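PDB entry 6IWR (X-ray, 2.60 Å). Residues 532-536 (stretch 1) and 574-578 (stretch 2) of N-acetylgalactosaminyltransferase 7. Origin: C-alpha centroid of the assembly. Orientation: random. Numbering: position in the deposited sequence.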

ATOM      1  N   GLY A 532      -9.367 -22.189   7.931  1.00 71.48           N
ATOM      2  CA  GLY A 532      -9.003 -22.693   6.629  1.00 72.87           C
ATOM      3  C   GLY A 532      -7.967 -23.816   6.680  1.00 78.28           C
ATOM      4  O   GLY A 532      -7.462 -24.247   7.728  1.00 69.89           O
ATOM      5  N   SER A 533      -7.705 -24.338   5.487  1.00 74.72           N
ATOM      6  CA  SER A 533      -6.495 -25.067   5.159  1.00 53.07           C
ATOM      7  C   SER A 533      -5.548 -24.202   4.356  1.00 49.70           C
ATOM      8  O   SER A 533      -4.619 -24.725   3.724  1.00 46.21           O
ATOM      9  N   LYS A 534      -5.815 -22.896   4.315  1.00 50.00           N
ATOM     10  CA  LYS A 534      -4.976 -21.944   3.616  1.00 39.50           C
ATOM     11  C   LYS A 534      -3.710 -21.678   4.413  1.00 44.41           C
ATOM     12  O   LYS A 534      -3.667 -21.813   5.642  1.00 47.14           O
ATOM     13  N   VAL A 535      -2.673 -21.293   3.679  1.00 41.21           N
ATOM     14  CA  VAL A 535      -1.393 -20.904   4.236  1.00 38.17           C
ATOM     15  C   VAL A 535      -1.337 -19.392   4.262  1.00 40.29           C
ATOM     16  O   VAL A 535      -1.506 -18.728   3.232  1.00 42.77           O
ATOM     17  N   MET A 536      -1.086 -18.857   5.437  1.00 42.20           N
ATOM     18  CA  MET A 536      -1.112 -17.440   5.711  1.00 42.40           C
ATOM     19  C   MET A 536       0.315 -16.964   5.960  1.00 44.17           C
ATOM     20  O   MET A 536       1.199 -17.758   6.284  1.00 42.75           O
ATOM     21  N   GLN A 574      -4.012 -21.782  -6.159  1.00 31.12           N
ATOM     22  CA  GLN A 574      -4.358 -21.957  -4.758  1.00 34.20           C
ATOM     23  C   GLN A 574      -3.311 -22.794  -4.048  1.00 35.40           C
ATOM     24  O   GLN A 574      -2.869 -23.824  -4.561  1.00 33.67           O
ATOM     25  N   VAL A 575      -2.919 -22.340  -2.866  1.00 32.82           N
ATOM     26  CA  VAL A 575      -1.963 -23.048  -2.025  1.00 31.54           C
ATOM     27  C   VAL A 575      -2.658 -23.407  -0.721  1.00 34.54           C
ATOM     28  O   VAL A 575      -3.161 -22.523  -0.014  1.00 42.26           O
ATOM     29  N   PHE A 576      -2.670 -24.686  -0.380  1.00 31.58           N
ATOM     30  CA  PHE A 576      -3.300 -25.088   0.873  1.00 37.83           C
ATOM     31  C   PHE A 576      -2.540 -26.290   1.414  1.00 36.04           C
ATOM     32  O   PHE A 576      -1.579 -26.758   0.800  1.00 35.67           O
ATOM     33  N   ILE A 577      -2.966 -26.782   2.579  1.00 37.72           N
ATOM     34  CA  ILE A 577      -2.465 -28.040   3.134  1.00 37.10           C
ATOM     35  C   ILE A 577      -3.616 -29.038   3.204  1.00 40.07           C
ATOM     36  O   ILE A 577      -4.719 -28.700   3.639  1.00 46.09           O
ATOM     37  N   SER A 578      -3.359 -30.265   2.773  1.00 39.50           N
ATOM     38  CA  SER A 578      -4.350 -31.328   2.797  1.00 42.97           C
ATOM     39  C   SER A 578      -3.671 -32.607   3.278  1.00 45.28           C
ATOM     40  O   SER A 578      -2.459 -32.632   3.482  1.00 48.03           O
TER

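Where two strands cross obliquely, a short contact can combine a backbone hydrogen bond with side-chain packing. Residues 532-536 and 574-578 of N-acetylgalactosaminyltransferase 7 give a compact example. Their strand directions differ by 120°, the axes approach to 5.1 Å, and about 253 Å² of surface is buried between them. Three residues account for most of the covering: Ser533 and Val535 from the first stretch and Ile577 from the second.

Ser533 is the polar anchor. Ile577 N donates to Ser533 O at 2.9 Å, the one hydrogen bond between the stretches, with an angle of 157° at the hydrogen, close enough to linear for a sound bond. The same Ser533 O lies 3.1 Å from Phe576 CB, so the approach that makes the bond also brings the base of the phenylalanine side chain against the carbonyl. The CA-to-CB bond of Ser533 points toward the other stretch, and its chi1 is m. Ser533 CB lies 4.3 Å from both Phe576 CB and Ile577 CG1, while Ser533 OG sits 3.3 Å from Ile577 O.

Val535, buried and in the t rotamer, also points toward the opposing stretch and supplies the apolar part of the contact. Val535 CG2 bridges two neighbours: it is 4.1 Å from Val575 CG1 and 4.2 Å from Ile577 CG2. These are ordinary van der Waals separations, and Val535 CG2 also passes 4.4 Å from Phe576 CA, spanning the backbone between the two aliphatic residues. Val575 (chi1 t) and Ile577 (chi1 p, chi2 t) both leave their backbone sideways, yet each places a methyl within reach of Val535. Ile577 thus joins the two halves of the contact, meeting Ser533 through its amide and CG1 and Val535 through CG2.

In the first stretch the CA-to-CB directions alternate. Lys534, between the two inward-pointing residues, directs its CA-to-CB bond away; with chi1 m and its outer torsions between wells, the exposed chain contributes little beyond its backbone, where Lys534 CA comes within 4.1 Å of Val575 O. Phe576 (chi1 p), in the second stretch, starts sideways, but its ring leads away, leaving CB as the point of closest contact. The example pairs one main-chain hydrogen bond with a valine methyl in contact with two aliphatic side chains.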

ATOM      1  CB  SER A 533      -6.846 -26.328   4.372  1.00 59.25           C
ATOM      2  OG  SER A 533      -7.220 -27.384   5.248  1.00 74.10           O
ATOM      3  CB  LYS A 534      -5.698 -20.624   3.387  1.00 38.42           C
ATOM      4  CG  LYS A 534      -6.878 -20.689   2.481  1.00 40.91           C
ATOM      5  CD  LYS A 534      -7.920 -19.680   2.950  1.00 43.44           C
ATOM      6  CE  LYS A 534      -8.324 -18.697   1.870  1.00 44.22           C
ATOM      7  NZ  LYS A 534      -9.812 -18.599   1.787  1.00 49.45           N
ATOM      8  CB  VAL A 535      -0.242 -21.487   3.412  1.00 33.57           C
ATOM      9  CG1 VAL A 535       1.091 -21.057   3.979  1.00 32.09           C
ATOM     10  CG2 VAL A 535      -0.384 -22.973   3.388  1.00 34.65           C
ATOM     11  CB  MET A 536      -2.018 -17.211   6.921  1.00 54.43           C
ATOM     12  CG  MET A 536      -2.298 -15.786   7.346  1.00 63.66           C
ATOM     13  SD  MET A 536      -3.171 -15.853   8.927  1.00 60.18           S
ATOM     14  CE  MET A 536      -2.219 -17.130   9.749  1.00 51.60           C
ATOM     15  CB  GLN A 574      -5.708 -22.637  -4.619  1.00 40.37           C
ATOM     16  CG  GLN A 574      -6.574 -22.085  -3.522  1.00 49.33           C
ATOM     17  CD  GLN A 574      -8.034 -22.086  -3.904  1.00 48.10           C
ATOM     18  OE1 GLN A 574      -8.598 -23.136  -4.202  1.00 41.05           O
ATOM     19  NE2 GLN A 574      -8.649 -20.897  -3.933  1.00 52.24           N
ATOM     20  CB  VAL A 575      -0.708 -22.206  -1.753  1.00 30.72           C
ATOM     21  CG1 VAL A 575       0.121 -22.868  -0.665  1.00 27.71           C
ATOM     22  CG2 VAL A 575       0.097 -22.011  -3.025  1.00 30.00           C
ATOM     23  CB  PHE A 576      -4.787 -25.386   0.660  1.00 32.07           C
ATOM     24  CG  PHE A 576      -5.041 -26.340  -0.461  1.00 33.83           C
ATOM     25  CD1 PHE A 576      -4.982 -27.715  -0.238  1.00 38.81           C
ATOM     26  CD2 PHE A 576      -5.307 -25.882  -1.748  1.00 34.74           C
ATOM     27  CE1 PHE A 576      -5.198 -28.626  -1.267  1.00 35.02           C
ATOM     28  CE2 PHE A 576      -5.523 -26.798  -2.794  1.00 35.16           C
ATOM     29  CZ  PHE A 576      -5.468 -28.170  -2.543  1.00 31.31           C
ATOM     30  CB  ILE A 577      -1.817 -27.870   4.524  1.00 35.91           C
ATOM     31  CG1 ILE A 577      -2.802 -27.274   5.523  1.00 37.25           C
ATOM     32  CG2 ILE A 577      -0.578 -27.023   4.462  1.00 28.84           C
ATOM     33  CD1 ILE A 577      -2.271 -27.271   6.936  1.00 37.41           C
ATOM     34  CB  SER A 578      -4.976 -31.507   1.422  1.00 37.89           C
ATOM     35  OG  SER A 578      -3.950 -31.552   0.465  1.00 47.46           O
TER